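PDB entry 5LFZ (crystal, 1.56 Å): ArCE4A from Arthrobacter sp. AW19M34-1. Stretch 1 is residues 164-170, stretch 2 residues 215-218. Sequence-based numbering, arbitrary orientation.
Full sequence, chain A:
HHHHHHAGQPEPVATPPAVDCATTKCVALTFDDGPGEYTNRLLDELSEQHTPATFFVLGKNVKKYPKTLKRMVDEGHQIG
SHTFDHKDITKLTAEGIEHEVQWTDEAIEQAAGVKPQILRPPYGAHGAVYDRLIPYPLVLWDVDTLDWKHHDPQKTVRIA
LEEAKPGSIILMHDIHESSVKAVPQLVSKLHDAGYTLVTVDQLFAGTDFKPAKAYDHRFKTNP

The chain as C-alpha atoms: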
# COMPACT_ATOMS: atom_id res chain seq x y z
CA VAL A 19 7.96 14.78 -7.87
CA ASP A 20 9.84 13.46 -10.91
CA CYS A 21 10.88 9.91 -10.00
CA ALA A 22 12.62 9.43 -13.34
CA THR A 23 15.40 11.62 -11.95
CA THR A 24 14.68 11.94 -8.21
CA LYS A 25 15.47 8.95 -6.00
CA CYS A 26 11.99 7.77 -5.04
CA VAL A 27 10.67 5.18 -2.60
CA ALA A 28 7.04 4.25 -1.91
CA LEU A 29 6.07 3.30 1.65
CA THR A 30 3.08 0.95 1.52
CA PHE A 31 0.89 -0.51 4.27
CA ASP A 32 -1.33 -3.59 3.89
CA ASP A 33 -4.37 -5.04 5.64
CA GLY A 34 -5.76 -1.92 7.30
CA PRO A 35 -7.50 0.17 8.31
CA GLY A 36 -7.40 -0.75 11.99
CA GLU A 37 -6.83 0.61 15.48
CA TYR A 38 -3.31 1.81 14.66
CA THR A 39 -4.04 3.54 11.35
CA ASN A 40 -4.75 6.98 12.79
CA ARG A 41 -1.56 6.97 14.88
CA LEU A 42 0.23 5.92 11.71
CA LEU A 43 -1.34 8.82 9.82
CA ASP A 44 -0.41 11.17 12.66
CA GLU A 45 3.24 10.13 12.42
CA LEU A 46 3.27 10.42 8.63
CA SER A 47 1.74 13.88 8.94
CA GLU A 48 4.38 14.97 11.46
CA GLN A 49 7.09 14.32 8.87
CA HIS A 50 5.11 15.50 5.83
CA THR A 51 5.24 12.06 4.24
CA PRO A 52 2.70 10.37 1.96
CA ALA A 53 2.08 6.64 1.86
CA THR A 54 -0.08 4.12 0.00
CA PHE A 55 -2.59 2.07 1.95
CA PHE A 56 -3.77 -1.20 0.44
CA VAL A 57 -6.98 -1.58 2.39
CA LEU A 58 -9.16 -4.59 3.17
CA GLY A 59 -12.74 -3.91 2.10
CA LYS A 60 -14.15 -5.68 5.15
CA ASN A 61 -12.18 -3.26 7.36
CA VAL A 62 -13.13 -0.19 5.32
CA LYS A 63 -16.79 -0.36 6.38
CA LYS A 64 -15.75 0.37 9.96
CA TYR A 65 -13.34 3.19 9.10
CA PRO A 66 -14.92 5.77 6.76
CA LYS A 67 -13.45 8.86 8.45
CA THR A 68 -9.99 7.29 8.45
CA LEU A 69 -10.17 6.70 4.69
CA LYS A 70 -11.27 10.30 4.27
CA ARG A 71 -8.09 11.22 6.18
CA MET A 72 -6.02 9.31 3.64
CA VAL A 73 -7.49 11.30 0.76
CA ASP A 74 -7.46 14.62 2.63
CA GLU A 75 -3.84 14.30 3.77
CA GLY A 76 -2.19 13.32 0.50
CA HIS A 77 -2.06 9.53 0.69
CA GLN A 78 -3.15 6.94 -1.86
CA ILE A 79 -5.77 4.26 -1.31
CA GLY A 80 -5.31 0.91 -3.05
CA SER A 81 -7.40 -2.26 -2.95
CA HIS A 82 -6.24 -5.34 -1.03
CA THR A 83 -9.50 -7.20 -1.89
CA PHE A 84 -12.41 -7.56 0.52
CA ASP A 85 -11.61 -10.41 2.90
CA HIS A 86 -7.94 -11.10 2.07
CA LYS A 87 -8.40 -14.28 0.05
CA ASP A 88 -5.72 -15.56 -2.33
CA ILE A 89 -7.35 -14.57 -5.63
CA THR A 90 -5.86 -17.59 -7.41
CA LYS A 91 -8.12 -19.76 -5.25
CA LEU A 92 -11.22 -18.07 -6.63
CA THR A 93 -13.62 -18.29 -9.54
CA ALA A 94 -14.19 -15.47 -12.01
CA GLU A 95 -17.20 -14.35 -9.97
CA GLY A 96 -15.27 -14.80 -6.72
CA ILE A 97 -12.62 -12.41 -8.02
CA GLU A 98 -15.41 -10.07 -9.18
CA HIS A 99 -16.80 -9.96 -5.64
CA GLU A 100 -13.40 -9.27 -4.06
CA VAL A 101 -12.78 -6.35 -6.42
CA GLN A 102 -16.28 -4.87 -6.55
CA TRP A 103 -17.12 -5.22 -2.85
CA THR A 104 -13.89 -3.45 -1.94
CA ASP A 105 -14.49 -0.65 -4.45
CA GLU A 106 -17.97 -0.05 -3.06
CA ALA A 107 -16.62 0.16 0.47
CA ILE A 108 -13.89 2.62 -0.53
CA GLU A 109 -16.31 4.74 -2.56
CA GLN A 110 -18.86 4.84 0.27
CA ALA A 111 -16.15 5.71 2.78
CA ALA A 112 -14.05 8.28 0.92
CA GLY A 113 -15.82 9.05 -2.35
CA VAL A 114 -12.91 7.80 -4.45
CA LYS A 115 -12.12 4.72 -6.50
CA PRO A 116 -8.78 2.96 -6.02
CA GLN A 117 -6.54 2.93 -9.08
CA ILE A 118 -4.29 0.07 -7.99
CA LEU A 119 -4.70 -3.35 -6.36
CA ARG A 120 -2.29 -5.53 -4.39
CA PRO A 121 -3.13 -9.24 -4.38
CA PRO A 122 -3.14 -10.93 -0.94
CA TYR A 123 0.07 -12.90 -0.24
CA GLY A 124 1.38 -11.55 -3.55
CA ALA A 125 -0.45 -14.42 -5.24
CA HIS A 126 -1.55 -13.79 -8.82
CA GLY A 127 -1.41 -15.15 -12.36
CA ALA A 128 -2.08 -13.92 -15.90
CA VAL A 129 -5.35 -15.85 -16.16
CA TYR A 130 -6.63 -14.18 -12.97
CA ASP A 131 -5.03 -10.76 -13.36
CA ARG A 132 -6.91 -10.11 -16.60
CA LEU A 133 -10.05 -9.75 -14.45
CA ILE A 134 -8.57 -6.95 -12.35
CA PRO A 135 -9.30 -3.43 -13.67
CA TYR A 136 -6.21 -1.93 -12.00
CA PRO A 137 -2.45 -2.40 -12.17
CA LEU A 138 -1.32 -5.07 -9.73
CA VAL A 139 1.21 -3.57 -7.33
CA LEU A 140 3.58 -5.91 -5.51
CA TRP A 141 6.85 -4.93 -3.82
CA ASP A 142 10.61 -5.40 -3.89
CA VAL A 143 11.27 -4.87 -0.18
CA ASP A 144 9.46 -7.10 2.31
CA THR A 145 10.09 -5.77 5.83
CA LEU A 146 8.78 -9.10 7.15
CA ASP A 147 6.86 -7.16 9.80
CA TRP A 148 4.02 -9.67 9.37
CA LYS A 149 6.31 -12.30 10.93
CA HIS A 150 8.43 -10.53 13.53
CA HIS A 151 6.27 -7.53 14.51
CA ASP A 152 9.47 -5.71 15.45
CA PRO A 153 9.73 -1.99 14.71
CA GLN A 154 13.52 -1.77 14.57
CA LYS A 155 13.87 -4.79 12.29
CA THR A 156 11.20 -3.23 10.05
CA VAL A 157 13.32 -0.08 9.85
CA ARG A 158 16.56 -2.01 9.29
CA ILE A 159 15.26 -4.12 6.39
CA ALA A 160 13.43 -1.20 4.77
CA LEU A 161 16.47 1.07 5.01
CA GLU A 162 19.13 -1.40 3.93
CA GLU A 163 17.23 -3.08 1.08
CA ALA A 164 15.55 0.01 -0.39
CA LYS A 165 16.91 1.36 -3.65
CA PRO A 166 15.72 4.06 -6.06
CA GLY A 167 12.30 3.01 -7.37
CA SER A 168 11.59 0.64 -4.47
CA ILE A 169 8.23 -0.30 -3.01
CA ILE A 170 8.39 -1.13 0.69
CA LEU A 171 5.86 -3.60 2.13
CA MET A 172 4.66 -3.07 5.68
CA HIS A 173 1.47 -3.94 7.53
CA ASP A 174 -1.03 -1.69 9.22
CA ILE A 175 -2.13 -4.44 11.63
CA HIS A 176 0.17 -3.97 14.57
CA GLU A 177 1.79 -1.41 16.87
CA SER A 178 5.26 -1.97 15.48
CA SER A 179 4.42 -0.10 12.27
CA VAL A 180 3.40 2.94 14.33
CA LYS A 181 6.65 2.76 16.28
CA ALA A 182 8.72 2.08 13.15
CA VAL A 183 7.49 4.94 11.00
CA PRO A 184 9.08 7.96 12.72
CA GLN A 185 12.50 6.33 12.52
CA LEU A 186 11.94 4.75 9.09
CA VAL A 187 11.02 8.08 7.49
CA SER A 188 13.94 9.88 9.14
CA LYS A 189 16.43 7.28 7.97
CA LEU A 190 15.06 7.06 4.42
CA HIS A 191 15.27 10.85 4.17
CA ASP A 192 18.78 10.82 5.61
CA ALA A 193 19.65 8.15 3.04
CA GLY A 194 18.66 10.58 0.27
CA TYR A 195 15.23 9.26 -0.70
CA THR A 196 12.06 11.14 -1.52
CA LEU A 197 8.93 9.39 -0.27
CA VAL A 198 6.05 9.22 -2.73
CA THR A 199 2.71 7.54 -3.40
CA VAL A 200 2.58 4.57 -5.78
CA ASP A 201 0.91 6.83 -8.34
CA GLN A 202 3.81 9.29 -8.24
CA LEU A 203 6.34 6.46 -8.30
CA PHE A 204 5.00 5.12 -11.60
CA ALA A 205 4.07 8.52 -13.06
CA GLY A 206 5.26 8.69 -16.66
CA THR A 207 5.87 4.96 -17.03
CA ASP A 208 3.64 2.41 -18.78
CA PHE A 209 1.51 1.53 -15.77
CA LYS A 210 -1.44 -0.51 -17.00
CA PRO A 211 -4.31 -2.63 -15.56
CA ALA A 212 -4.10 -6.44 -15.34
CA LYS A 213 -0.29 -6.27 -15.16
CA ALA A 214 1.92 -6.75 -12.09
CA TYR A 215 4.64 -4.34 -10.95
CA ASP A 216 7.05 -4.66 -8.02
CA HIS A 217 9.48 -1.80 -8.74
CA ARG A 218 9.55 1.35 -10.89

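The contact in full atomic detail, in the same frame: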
# COMPACT_ATOMS: atom_id res chain seq x y z
N ALA A 164 16.15 -0.97 0.51
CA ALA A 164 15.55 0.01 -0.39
C ALA A 164 16.58 0.51 -1.39
O ALA A 164 17.76 0.64 -1.07
CB ALA A 164 14.94 1.17 0.38
N LYS A 165 16.10 0.79 -2.59
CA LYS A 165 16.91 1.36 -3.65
C LYS A 165 16.02 2.34 -4.41
O LYS A 165 14.81 2.37 -4.17
CB LYS A 165 17.47 0.27 -4.56
CG LYS A 165 16.45 -0.40 -5.46
CD LYS A 165 16.98 -1.73 -5.99
CE LYS A 165 16.55 -1.97 -7.43
NZ LYS A 165 17.10 -0.94 -8.36
N PRO A 166 16.60 3.17 -5.29
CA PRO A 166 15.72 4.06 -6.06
C PRO A 166 14.66 3.28 -6.83
O PRO A 166 14.99 2.32 -7.53
CB PRO A 166 16.70 4.76 -7.02
CG PRO A 166 18.00 4.71 -6.31
CD PRO A 166 18.03 3.43 -5.55
N GLY A 167 13.40 3.68 -6.68
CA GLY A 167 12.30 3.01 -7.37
C GLY A 167 11.63 1.93 -6.54
O GLY A 167 10.69 1.29 -7.00
N SER A 168 12.11 1.72 -5.32
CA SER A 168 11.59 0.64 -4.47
C SER A 168 10.19 0.86 -3.92
O SER A 168 9.73 1.99 -3.72
CB SER A 168 12.54 0.40 -3.29
OG SER A 168 13.63 -0.41 -3.67
N ILE A 169 9.52 -0.26 -3.67
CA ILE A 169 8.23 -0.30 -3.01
C ILE A 169 8.37 -1.11 -1.74
O ILE A 169 8.66 -2.31 -1.79
CB ILE A 169 7.14 -0.92 -3.91
CG1 ILE A 169 6.97 -0.10 -5.19
CG2 ILE A 169 5.83 -1.05 -3.15
CD1 ILE A 169 6.02 -0.72 -6.20
N ILE A 170 8.17 -0.47 -0.59
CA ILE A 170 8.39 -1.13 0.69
C ILE A 170 7.08 -1.65 1.25
O ILE A 170 6.12 -0.89 1.39
CB ILE A 170 9.03 -0.17 1.71
CG1 ILE A 170 10.33 0.41 1.14
CG2 ILE A 170 9.28 -0.88 3.03
CD1 ILE A 170 11.03 1.36 2.08
N TYR A 215 3.45 -5.17 -11.06
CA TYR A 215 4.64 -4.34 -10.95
C TYR A 215 5.17 -4.42 -9.53
O TYR A 215 4.40 -4.31 -8.58
CB TYR A 215 4.33 -2.89 -11.30
CG TYR A 215 3.68 -2.70 -12.65
CD1 TYR A 215 2.30 -2.79 -12.80
CD2 TYR A 215 4.44 -2.41 -13.77
CE1 TYR A 215 1.70 -2.62 -14.03
CE2 TYR A 215 3.84 -2.23 -15.01
CZ TYR A 215 2.47 -2.33 -15.14
OH TYR A 215 1.88 -2.16 -16.37
N ASP A 216 6.48 -4.58 -9.37
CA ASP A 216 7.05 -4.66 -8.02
C ASP A 216 8.09 -3.57 -7.76
O ASP A 216 8.56 -3.41 -6.63
CB ASP A 216 7.65 -6.05 -7.78
CG ASP A 216 8.74 -6.40 -8.77
OD1 ASP A 216 9.50 -7.36 -8.52
OD2 ASP A 216 8.86 -5.70 -9.80
N HIS A 217 8.41 -2.80 -8.79
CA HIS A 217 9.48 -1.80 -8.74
C HIS A 217 9.27 -0.83 -9.90
O HIS A 217 8.68 -1.22 -10.91
CB HIS A 217 10.85 -2.49 -8.83
CG HIS A 217 12.01 -1.57 -8.61
ND1 HIS A 217 12.55 -0.80 -9.62
CD2 HIS A 217 12.75 -1.32 -7.51
CE1 HIS A 217 13.56 -0.10 -9.14
NE2 HIS A 217 13.71 -0.40 -7.86
N ARG A 218 9.72 0.41 -9.78
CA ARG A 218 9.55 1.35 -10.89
C ARG A 218 10.35 0.89 -12.10
O ARG A 218 11.54 0.57 -11.99
CB ARG A 218 9.97 2.77 -10.51
CG ARG A 218 9.64 3.79 -11.62
CD ARG A 218 10.40 5.09 -11.48
NE ARG A 218 10.53 5.79 -12.76
CZ ARG A 218 9.70 6.75 -13.18
NH1 ARG A 218 8.69 7.13 -12.42
NH2 ARG A 218 9.89 7.32 -14.36

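The contact is small, about 284 Å² with both sides summed, and it is built round H217, G167 and I169. H217 covers the most surface. Its CA-to-CB bond points sideways, but with chi1 near 180° (t) the imidazole swings in against the turn that runs from K165 to S168. This is a type II beta turn, closed by S168 N donating to K165 O at 3.0 Å and reinforced by K165 N donating to S168 OG, also 3.0 Å. The ring suits its place because it is flat and polar at its rim. H217 ND1 donates to R218 O at 2.9 Å, which ties the ring to the backbone of the next residue, R218, while H217 NE2 lies 3.0 Å from P166 O, near the ring plane. The aliphatic part of K165 packs nearby, with K165 CE 3.3 Å from H217 NE2.

G167 sits over the ring. Its CA makes an off-centre CH-pi contact, 4.1 Å from the ring centroid, and G167 O lies over one face, 3.4 Å from H217 CD2. Glycine is needed here on two counts. At phi/psi of 94/0 a CB would be jammed against the preceding carbonyl oxygen, and it would also fall 2.6 Å from H217 CE1, a clash. The same residue accepts a backbone hydrogen bond from the other stretch: R218 N donates to G167 O at 3.1 Å, nearly straight at 167°. The backbones are therefore joined where their CA atoms approach to 4.8 Å, G167 to R218.

I169, in the strand that follows, points its CB toward the second stretch. Its m,t rotamer extends CD1 to 3.7 Å from D216 O and 4.1 Å from H217 N, so a buried aliphatic chain packs against backbone. D216 turns its own CB away. S168 likewise directs its CB away from the second stretch, and its hydroxyl serves the turn instead.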